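Local coordinates for protein xylanase 10C (Pseudomonas cellulosa, PDB 1GNY) that cleaves internal linkages of the xylan backbone and, through its N-terminal family 15 carbohydrate-binding module, to which this chain corresponds, binds xylan and xylooligosaccharides, at residues V7-G12 and K143-T148; T53-V58 and I112-D117; V58-V63 and T107-I112. One frame throughout, in Å; residues are numbered along the deposited sequence.

Contact 1: V7-G12 and K143-T148; sequences VDMANG and KSVTIT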
loop_
_atom_site.group_PDB
_atom_site.type_symbol
_atom_site.label_atom_id
_atom_site.label_comp_id
_atom_site.label_asym_id
_atom_site.label_seq_id
_atom_site.Cartn_x
_atom_site.Cartn_y
_atom_site.Cartn_z
ATOM N N VAL A 7 3.818 6.751 8.943
ATOM C CA VAL A 7 4.846 5.820 8.471
ATOM C C VAL A 7 6.111 6.538 7.970
ATOM O O VAL A 7 6.050 7.533 7.216
ATOM C CB VAL A 7 4.268 4.902 7.343
ATOM C CG1 VAL A 7 5.326 3.967 6.704
ATOM C CG2 VAL A 7 3.082 4.087 7.858
ATOM N N ASP A 8 7.261 6.017 8.390
ATOM C CA ASP A 8 8.569 6.524 7.944
ATOM C C ASP A 8 8.719 6.305 6.432
ATOM O O ASP A 8 8.555 5.186 5.952
ATOM C CB ASP A 8 9.682 5.781 8.706
ATOM C CG ASP A 8 11.047 6.377 8.520
ATOM O OD1 ASP A 8 11.242 7.305 7.721
ATOM O OD2 ASP A 8 11.985 5.947 9.215
ATOM N N MET A 9 8.994 7.391 5.722
ATOM C CA MET A 9 9.144 7.387 4.261
ATOM C C MET A 9 10.596 7.394 3.800
ATOM O O MET A 9 10.857 7.454 2.594
ATOM C CB MET A 9 8.374 8.536 3.619
ATOM C CG MET A 9 6.875 8.551 3.956
ATOM S SD MET A 9 5.994 7.029 3.544
ATOM C CE MET A 9 6.292 6.906 1.785
ATOM N N ALA A 10 11.526 7.364 4.751
ATOM C CA ALA A 10 12.983 7.340 4.438
ATOM C C ALA A 10 13.712 6.041 4.789
ATOM O O ALA A 10 14.908 5.893 4.456
ATOM C CB ALA A 10 13.686 8.499 5.150
ATOM N N ASN A 11 13.021 5.134 5.479
ATOM C CA ASN A 11 13.555 3.831 5.893
ATOM C C ASN A 11 12.449 2.803 5.952
ATOM O O ASN A 11 11.275 3.146 6.080
ATOM C CB ASN A 11 14.113 3.903 7.320
ATOM C CG ASN A 11 15.113 5.021 7.514
ATOM O OD1 ASN A 11 16.307 4.859 7.224
ATOM N ND2 ASN A 11 14.635 6.165 8.028
ATOM N N GLY A 12 12.838 1.542 5.869
ATOM C CA GLY A 12 11.917 0.454 6.093
ATOM C C GLY A 12 11.059 -0.012 4.931
ATOM O O GLY A 12 10.289 -0.956 5.102
ATOM N N LYS A 143 4.093 9.578 -1.174
ATOM C CA LYS A 143 4.598 10.734 -0.378
ATOM C C LYS A 143 4.434 10.517 1.136
ATOM O O LYS A 143 5.285 10.953 1.929
ATOM C CB LYS A 143 3.895 12.044 -0.811
ATOM C CG LYS A 143 4.201 12.443 -2.218
ATOM C CD LYS A 143 3.780 13.861 -2.525
ATOM C CE LYS A 143 4.562 14.454 -3.675
ATOM N NZ LYS A 143 4.094 15.850 -3.939
ATOM N N SER A 144 3.333 9.882 1.522
ATOM C CA SER A 144 3.017 9.640 2.945
ATOM C C SER A 144 1.999 8.521 3.107
ATOM O O SER A 144 1.170 8.273 2.206
ATOM C CB SER A 144 2.457 10.914 3.606
ATOM O OG SER A 144 1.157 11.268 3.092
ATOM N N VAL A 145 2.062 7.874 4.272
ATOM C CA VAL A 145 1.075 6.851 4.643
ATOM C C VAL A 145 0.679 7.098 6.094
ATOM O O VAL A 145 1.541 7.175 6.961
ATOM C CB VAL A 145 1.600 5.412 4.502
ATOM C CG1 VAL A 145 0.550 4.398 4.909
ATOM C CG2 VAL A 145 2.086 5.145 3.068
ATOM N N THR A 146 -0.610 7.277 6.344
ATOM C CA THR A 146 -1.061 7.459 7.719
ATOM C C THR A 146 -2.146 6.442 8.039
ATOM O O THR A 146 -3.079 6.229 7.238
ATOM C CB THR A 146 -1.380 8.927 8.117
ATOM O OG1 THR A 146 -2.760 9.145 8.328
ATOM C CG2 THR A 146 -0.930 9.923 7.161
ATOM N N ILE A 147 -1.980 5.769 9.174
ATOM C CA ILE A 147 -2.901 4.703 9.594
ATOM C C ILE A 147 -3.614 5.163 10.863
ATOM O O ILE A 147 -2.969 5.417 11.862
ATOM C CB ILE A 147 -2.181 3.365 9.790
ATOM C CG1 ILE A 147 -1.490 2.973 8.462
ATOM C CG2 ILE A 147 -3.159 2.274 10.237
ATOM C CD1 ILE A 147 -0.598 1.763 8.515
ATOM N N THR A 148 -4.930 5.218 10.803
ATOM C CA THR A 148 -5.746 5.625 11.957
ATOM C C THR A 148 -6.445 4.396 12.521
ATOM O O THR A 148 -7.316 3.825 11.876
ATOM C CB THR A 148 -6.759 6.699 11.573
ATOM O OG1 THR A 148 -6.069 7.860 11.091
ATOM C CG2 THR A 148 -7.505 7.231 12.792
HETATM O O HOH W 1 4.119 9.114 6.130
#
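Val7 N donates a nearly straight hydrogen bond to Val145 O (3.0 Å, 172° at the hydrogen), the last direct backbone link as the chain leaves the antiparallel pairing of strand 2-6 with strand 139-149. In this beta-sandwich domain the segments then part. Val7 O and Val145 N are bridged by a water, which donates to Val7 O (2.7 Å) and accepts from Val145 N (3.0 Å), so both polar atoms keep a partner without touching each other. The two valine side chains lie side by side, pointing the same way. Val7 CG2, set beside its own backbone N because CG1 is anti to it (chi1 175°), meets Val145 CG1 at 3.9 Å. Branched, apolar valines suit this spot, since Phe46 and Trp13 pack against both. Met9 covers the next part of the strand: CG lies anti to its own carbonyl carbon (chi1 -57°) and rests 3.5 Å from Lys143 O, and the bend at chi2 then sets SD 4.0 Å from Ser144 CA. The backbone under the thioether is irregular, Lys143 and Ser144 forming a classic beta bulge opposite Val62. An alanine here would lose CG, SD and CE and would probably leave a gap beside Lys143 O and Ser144 CA, with the bulged backbone less well covered. Lys143 turns its amine elsewhere, to a salt bridge with Asp105. Asp8 points away from the strand and shapes the loop itself: OD1 takes Ala10 N from above the carboxylate plane, an Asx turn, while OD2 accepts Asn11 ND2 on its syn side at 2.9 Å.

Contact 2: T53-V58 and I112-D117; sequences TLEDAV and IDEDDD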
loop_
_atom_site.group_PDB
_atom_site.type_symbol
_atom_site.label_atom_id
_atom_site.label_comp_id
_atom_site.label_asym_id
_atom_site.label_seq_id
_atom_site.Cartn_x
_atom_site.Cartn_y
_atom_site.Cartn_z
ATOM N N THR A 53 -3.495 -4.217 16.305
ATOM C CA THR A 53 -4.961 -4.059 16.450
ATOM C C THR A 53 -5.403 -3.208 15.253
ATOM O O THR A 53 -5.683 -2.003 15.377
ATOM C CB THR A 53 -5.320 -3.412 17.770
ATOM O OG1 THR A 53 -4.861 -4.257 18.845
ATOM C CG2 THR A 53 -6.830 -3.323 17.954
ATOM N N LEU A 54 -5.368 -3.863 14.092
ATOM C CA LEU A 54 -5.645 -3.209 12.802
ATOM C C LEU A 54 -7.062 -3.368 12.243
ATOM O O LEU A 54 -7.394 -2.738 11.238
ATOM C CB LEU A 54 -4.590 -3.632 11.758
ATOM C CG LEU A 54 -3.268 -2.907 11.856
ATOM C CD1 LEU A 54 -2.193 -3.671 11.034
ATOM C CD2 LEU A 54 -3.338 -1.436 11.438
ATOM N N GLU A 55 -7.914 -4.146 12.902
ATOM C CA GLU A 55 -9.295 -4.269 12.403
ATOM C C GLU A 55 -9.991 -2.919 12.532
ATOM O O GLU A 55 -9.848 -2.242 13.557
ATOM C CB GLU A 55 -10.059 -5.368 13.147
ATOM C CG GLU A 55 -9.597 -6.775 12.817
ATOM C CD GLU A 55 -9.910 -7.185 11.373
ATOM O OE1 GLU A 55 -10.837 -6.585 10.766
ATOM O OE2 GLU A 55 -9.223 -8.089 10.861
ATOM N N ASP A 56 -10.706 -2.515 11.469
ATOM C CA ASP A 56 -11.401 -1.210 11.377
ATOM C C ASP A 56 -10.438 0.001 11.269
ATOM O O ASP A 56 -10.860 1.151 11.333
ATOM C CB ASP A 56 -12.434 -1.032 12.512
ATOM C CG ASP A 56 -13.520 -2.103 12.485
ATOM O OD1 ASP A 56 -14.045 -2.421 11.410
ATOM O OD2 ASP A 56 -13.896 -2.702 13.497
ATOM N N ALA A 57 -9.158 -0.263 11.013
ATOM C CA ALA A 57 -8.181 0.807 10.790
ATOM C C ALA A 57 -8.344 1.355 9.371
ATOM O O ALA A 57 -8.768 0.635 8.469
ATOM C CB ALA A 57 -6.750 0.310 10.977
ATOM N N VAL A 58 -8.017 2.622 9.198
ATOM C CA VAL A 58 -8.048 3.296 7.888
ATOM C C VAL A 58 -6.635 3.670 7.458
ATOM O O VAL A 58 -5.960 4.414 8.159
ATOM C CB VAL A 58 -8.923 4.553 7.899
ATOM C CG1 VAL A 58 -8.934 5.218 6.540
ATOM C CG2 VAL A 58 -10.336 4.159 8.330
ATOM N N ILE A 112 -9.418 -1.553 6.649
ATOM C CA ILE A 112 -9.195 -2.968 6.972
ATOM C C ILE A 112 -10.421 -3.472 7.740
ATOM O O ILE A 112 -10.761 -2.941 8.786
ATOM C CB ILE A 112 -7.906 -3.173 7.827
ATOM C CG1 ILE A 112 -6.653 -2.769 7.034
ATOM C CG2 ILE A 112 -7.825 -4.617 8.323
ATOM C CD1 ILE A 112 -5.332 -2.675 7.881
ATOM N N ASP A 113 -11.081 -4.491 7.212
ATOM C CA ASP A 113 -12.274 -5.067 7.843
ATOM C C ASP A 113 -12.461 -6.536 7.398
ATOM O O ASP A 113 -13.045 -6.804 6.344
ATOM C CB ASP A 113 -13.500 -4.233 7.479
ATOM C CG ASP A 113 -14.790 -4.728 8.138
ATOM O OD1 ASP A 113 -14.752 -5.556 9.077
ATOM O OD2 ASP A 113 -15.910 -4.329 7.746
ATOM N N GLU A 114 -11.938 -7.454 8.203
ATOM C CA GLU A 114 -12.057 -8.899 7.974
ATOM C C GLU A 114 -13.042 -9.513 8.973
ATOM O O GLU A 114 -13.024 -9.215 10.165
ATOM C CB GLU A 114 -10.701 -9.600 8.042
ATOM C CG GLU A 114 -9.763 -9.235 6.879
ATOM C CD GLU A 114 -10.233 -9.815 5.551
ATOM O OE1 GLU A 114 -10.158 -11.045 5.365
ATOM O OE2 GLU A 114 -10.704 -9.034 4.698
ATOM N N ASP A 115 -13.908 -10.380 8.461
ATOM C CA ASP A 115 -14.971 -10.988 9.289
ATOM C C ASP A 115 -14.429 -11.834 10.459
ATOM O O ASP A 115 -15.017 -11.830 11.539
ATOM C CB ASP A 115 -15.931 -11.820 8.437
ATOM C CG ASP A 115 -16.799 -10.978 7.512
ATOM O OD1 ASP A 115 -17.051 -9.775 7.777
ATOM O OD2 ASP A 115 -17.290 -11.461 6.468
ATOM N N ASP A 116 -13.287 -12.485 10.261
ATOM C CA ASP A 116 -12.617 -13.303 11.303
ATOM C C ASP A 116 -11.660 -12.549 12.245
ATOM O O ASP A 116 -10.955 -13.167 13.019
ATOM C CB ASP A 116 -11.903 -14.522 10.698
ATOM C CG ASP A 116 -10.688 -14.160 9.847
ATOM O OD1 ASP A 116 -10.374 -12.963 9.660
ATOM O OD2 ASP A 116 -9.986 -15.040 9.321
ATOM N N ASP A 117 -11.614 -11.226 12.120
ATOM C CA ASP A 117 -10.725 -10.354 12.942
ATOM C C ASP A 117 -9.241 -10.770 12.915
ATOM O O ASP A 117 -8.513 -10.586 13.893
ATOM C CB ASP A 117 -11.224 -10.242 14.402
ATOM C CG ASP A 117 -12.541 -9.466 14.535
ATOM O OD1 ASP A 117 -12.987 -8.750 13.595
ATOM O OD2 ASP A 117 -13.206 -9.515 15.597
HETATM O O HOH W 2 -13.364 -6.259 11.333
HETATM O O HOH W 3 -16.432 -3.652 11.376
HETATM O O HOH W 4 -13.935 -5.464 13.971
#
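Two backbone hydrogen bonds join Ile112 to the type II turn of Leu54 to Ala57: Ile112 N donates to Ala57 O (2.9 Å), and Asp56 N gives a short, bent bond to Ile112 O (2.7 Å, 135° at the hydrogen). Apolar contact accompanies them. Ile112 sets CB and CG2 against Leu54 O and reaches Leu54 CB with CD1 (4.1 Å), and both side chains also touch Phe119, a fitting place for bulky aliphatic residues. The main polar link is Glu55, long enough to reach from one loop to the other. The bend at chi2 (-67°) brings CD near Asp117 CA, and OE1 uses its syn lone pair for Glu114 N (2.9 Å), while OE2 accepts from Phe119 N; bonds to both oxygens should fix the rotation of the carboxylate beside the type I turn of Glu114 to Asp117. Water fills in among the acids: one molecule sits 2.6 Å from Glu55 OE1 and 2.7 Å from Asp113 OD1, and another donates to Asp56 OD1. Like charges are close here, Asp56 OD1 lying 4.0 Å from Asp113 OD1 with the carboxylate planes 54° apart. Lys118 supplies a counter-charge to Glu114 and Asp116. The cluster probably involves mutual repulsion, offset in part by N-H groups, waters and Lys118; nearby acids would tend to raise the proton affinity of buried Glu55, whereas its two N-H donors would tend to stabilise the charged form.

Contact 3: V58-V63 and T107-I112; sequences VIAMVV and TLTCTI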
loop_
_atom_site.group_PDB
_atom_site.type_symbol
_atom_site.label_atom_id
_atom_site.label_comp_id
_atom_site.label_asym_id
_atom_site.label_seq_id
_atom_site.Cartn_x
_atom_site.Cartn_y
_atom_site.Cartn_z
ATOM N N VAL A 58 -8.017 2.622 9.198
ATOM C CA VAL A 58 -8.048 3.296 7.888
ATOM C C VAL A 58 -6.635 3.670 7.458
ATOM O O VAL A 58 -5.960 4.414 8.159
ATOM C CB VAL A 58 -8.923 4.553 7.899
ATOM C CG1 VAL A 58 -8.934 5.218 6.540
ATOM C CG2 VAL A 58 -10.336 4.159 8.330
ATOM N N ILE A 59 -6.210 3.142 6.314
ATOM C CA ILE A 59 -4.921 3.475 5.694
ATOM C C ILE A 59 -5.166 4.590 4.684
ATOM O O ILE A 59 -6.034 4.442 3.800
ATOM C CB ILE A 59 -4.318 2.236 4.969
ATOM C CG1 ILE A 59 -4.180 1.056 5.936
ATOM C CG2 ILE A 59 -2.975 2.569 4.325
ATOM C CD1 ILE A 59 -3.999 -0.262 5.232
ATOM N N ALA A 60 -4.439 5.684 4.809
ATOM C CA ALA A 60 -4.541 6.784 3.828
ATOM C C ALA A 60 -3.162 7.022 3.225
ATOM O O ALA A 60 -2.196 7.276 3.964
ATOM C CB ALA A 60 -5.061 8.039 4.475
ATOM N N MET A 61 -3.062 6.936 1.895
ATOM C CA MET A 61 -1.800 7.178 1.196
ATOM C C MET A 61 -1.878 8.402 0.297
ATOM O O MET A 61 -2.817 8.509 -0.463
ATOM C CB MET A 61 -1.420 5.959 0.339
ATOM C CG MET A 61 -1.229 4.713 1.110
ATOM S SD MET A 61 -0.158 3.552 0.177
ATOM C CE MET A 61 -0.171 2.213 1.331
ATOM N N VAL A 62 -0.909 9.311 0.382
ATOM C CA VAL A 62 -0.852 10.432 -0.601
ATOM C C VAL A 62 0.099 9.921 -1.673
ATOM O O VAL A 62 1.257 9.593 -1.356
ATOM C CB VAL A 62 -0.337 11.738 -0.027
ATOM C CG1 VAL A 62 -0.183 12.799 -1.142
ATOM C CG2 VAL A 62 -1.285 12.271 1.054
ATOM N N VAL A 63 -0.365 9.868 -2.919
ATOM C CA VAL A 63 0.439 9.331 -4.035
ATOM C C VAL A 63 0.499 10.251 -5.238
ATOM O O VAL A 63 -0.318 11.149 -5.360
ATOM C CB VAL A 63 -0.059 7.941 -4.517
ATOM C CG1 VAL A 63 -0.112 6.965 -3.359
ATOM C CG2 VAL A 63 -1.456 8.033 -5.187
ATOM N N THR A 107 -5.126 11.333 -2.795
ATOM C CA THR A 107 -5.206 10.594 -1.535
ATOM C C THR A 107 -6.075 9.368 -1.769
ATOM O O THR A 107 -7.276 9.475 -2.142
ATOM C CB THR A 107 -5.793 11.429 -0.391
ATOM O OG1 THR A 107 -4.924 12.538 -0.111
ATOM C CG2 THR A 107 -5.825 10.646 0.905
ATOM N N LEU A 108 -5.481 8.203 -1.550
ATOM C CA LEU A 108 -6.173 6.925 -1.655
ATOM C C LEU A 108 -6.323 6.312 -0.271
ATOM O O LEU A 108 -5.419 6.384 0.544
ATOM C CB LEU A 108 -5.393 5.966 -2.543
ATOM C CG LEU A 108 -5.124 6.466 -3.964
ATOM C CD1 LEU A 108 -4.341 5.444 -4.740
ATOM C CD2 LEU A 108 -6.408 6.807 -4.708
ATOM N N THR A 109 -7.493 5.741 -0.008
ATOM C CA THR A 109 -7.777 5.171 1.303
ATOM C C THR A 109 -8.247 3.723 1.231
ATOM O O THR A 109 -8.789 3.248 0.205
ATOM C CB THR A 109 -8.761 6.023 2.133
ATOM O OG1 THR A 109 -10.073 5.931 1.567
ATOM C CG2 THR A 109 -8.429 7.490 2.140
ATOM N N CYS A 110 -8.037 3.024 2.346
ATOM C CA CYS A 110 -8.365 1.618 2.457
ATOM C C CYS A 110 -8.724 1.286 3.879
ATOM O O CYS A 110 -7.936 1.539 4.783
ATOM C CB CYS A 110 -7.169 0.749 2.044
ATOM S SG CYS A 110 -7.448 -1.025 2.161
ATOM N N THR A 111 -9.925 0.765 4.084
ATOM C CA THR A 111 -10.358 0.326 5.427
ATOM C C THR A 111 -10.122 -1.185 5.588
ATOM O O THR A 111 -10.579 -1.995 4.773
ATOM C CB THR A 111 -11.837 0.631 5.688
ATOM O OG1 THR A 111 -12.047 2.041 5.700
ATOM C CG2 THR A 111 -12.262 0.212 7.075
ATOM N N ILE A 112 -9.418 -1.553 6.649
ATOM C CA ILE A 112 -9.195 -2.968 6.972
ATOM C C ILE A 112 -10.421 -3.472 7.740
ATOM O O ILE A 112 -10.761 -2.941 8.786
ATOM C CB ILE A 112 -7.906 -3.173 7.827
ATOM C CG1 ILE A 112 -6.653 -2.769 7.034
ATOM C CG2 ILE A 112 -7.825 -4.617 8.323
ATOM C CD1 ILE A 112 -5.332 -2.675 7.881
#
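Ile59 and Cys110 form one antiparallel hydrogen-bonded pair, Met61 and Leu108 the next, and together they satisfy four N-H and four C=O groups. Ile59 N reaches Cys110 O at 2.8 Å and Cys110 N returns to Ile59 O at 2.9 Å, this second bond more bent (144° at the hydrogen). Met61 N meets Leu108 O at 2.8 Å almost straight, and Leu108 N donates a hydrogen bond to Met61 O. Some acceptors also receive a CA-H: Thr109 CA comes to 3.1 Å from Ile59 O, and Ala60 CA lies near Leu108 O. The alternate residues of 58-63 bond the other way, Ala60 to Thr146 and Val62 to Lys143 and Ser144, which places this strand inside the sheet. One face carries Val58, Ala60 and Val62 with Thr107, Thr109 and Thr111, threonines suiting a strand exposed on that side. The opposite face, of Ile59, Met61, Leu108 and Cys110, is apolar, and residues at the segment ends flank it. The Ile59 and Ile112 side chains cross at a slant, CD1 meeting CD1 at 3.8 Å. With Val63 CG1 anti to the carbonyl carbon (chi1 -55°), CG2 falls between N and that carbon and meets Leu108 CD1 at 3.9 Å. Cys110 is tied to Cys93 by a disulfide. Because Ile59, Met61, Leu108 and Cys110 all pack on strands 75-82 or 126-133 of the second sheet, the arrangement is that of one leaf of a beta sandwich, with its other leaf contributing to xylan binding.

In the fold
The three contacts are nested along the chain: contact 3 closes the innermost loop, contact 2 surrounds it, and contact 1 encloses both, joining the beginning of the module to its end. Contacts 1 and 3 lie in the same antiparallel sheet, about 11 Å apart between centres, with strand 58-65 between strands 106-111 and 139-149. Contact 2 continues contact 3 beyond the strand ends, sharing Val58 and Ile112, its centre about 14 Å away; it is about 19 Å from contact 1, yet Thr148 N still probably bonds Val58 O. Residues distant in sequence thus build a continuous sheet, backing the other sheet, where carbohydrate-binding Gln81 and Gln127 reside.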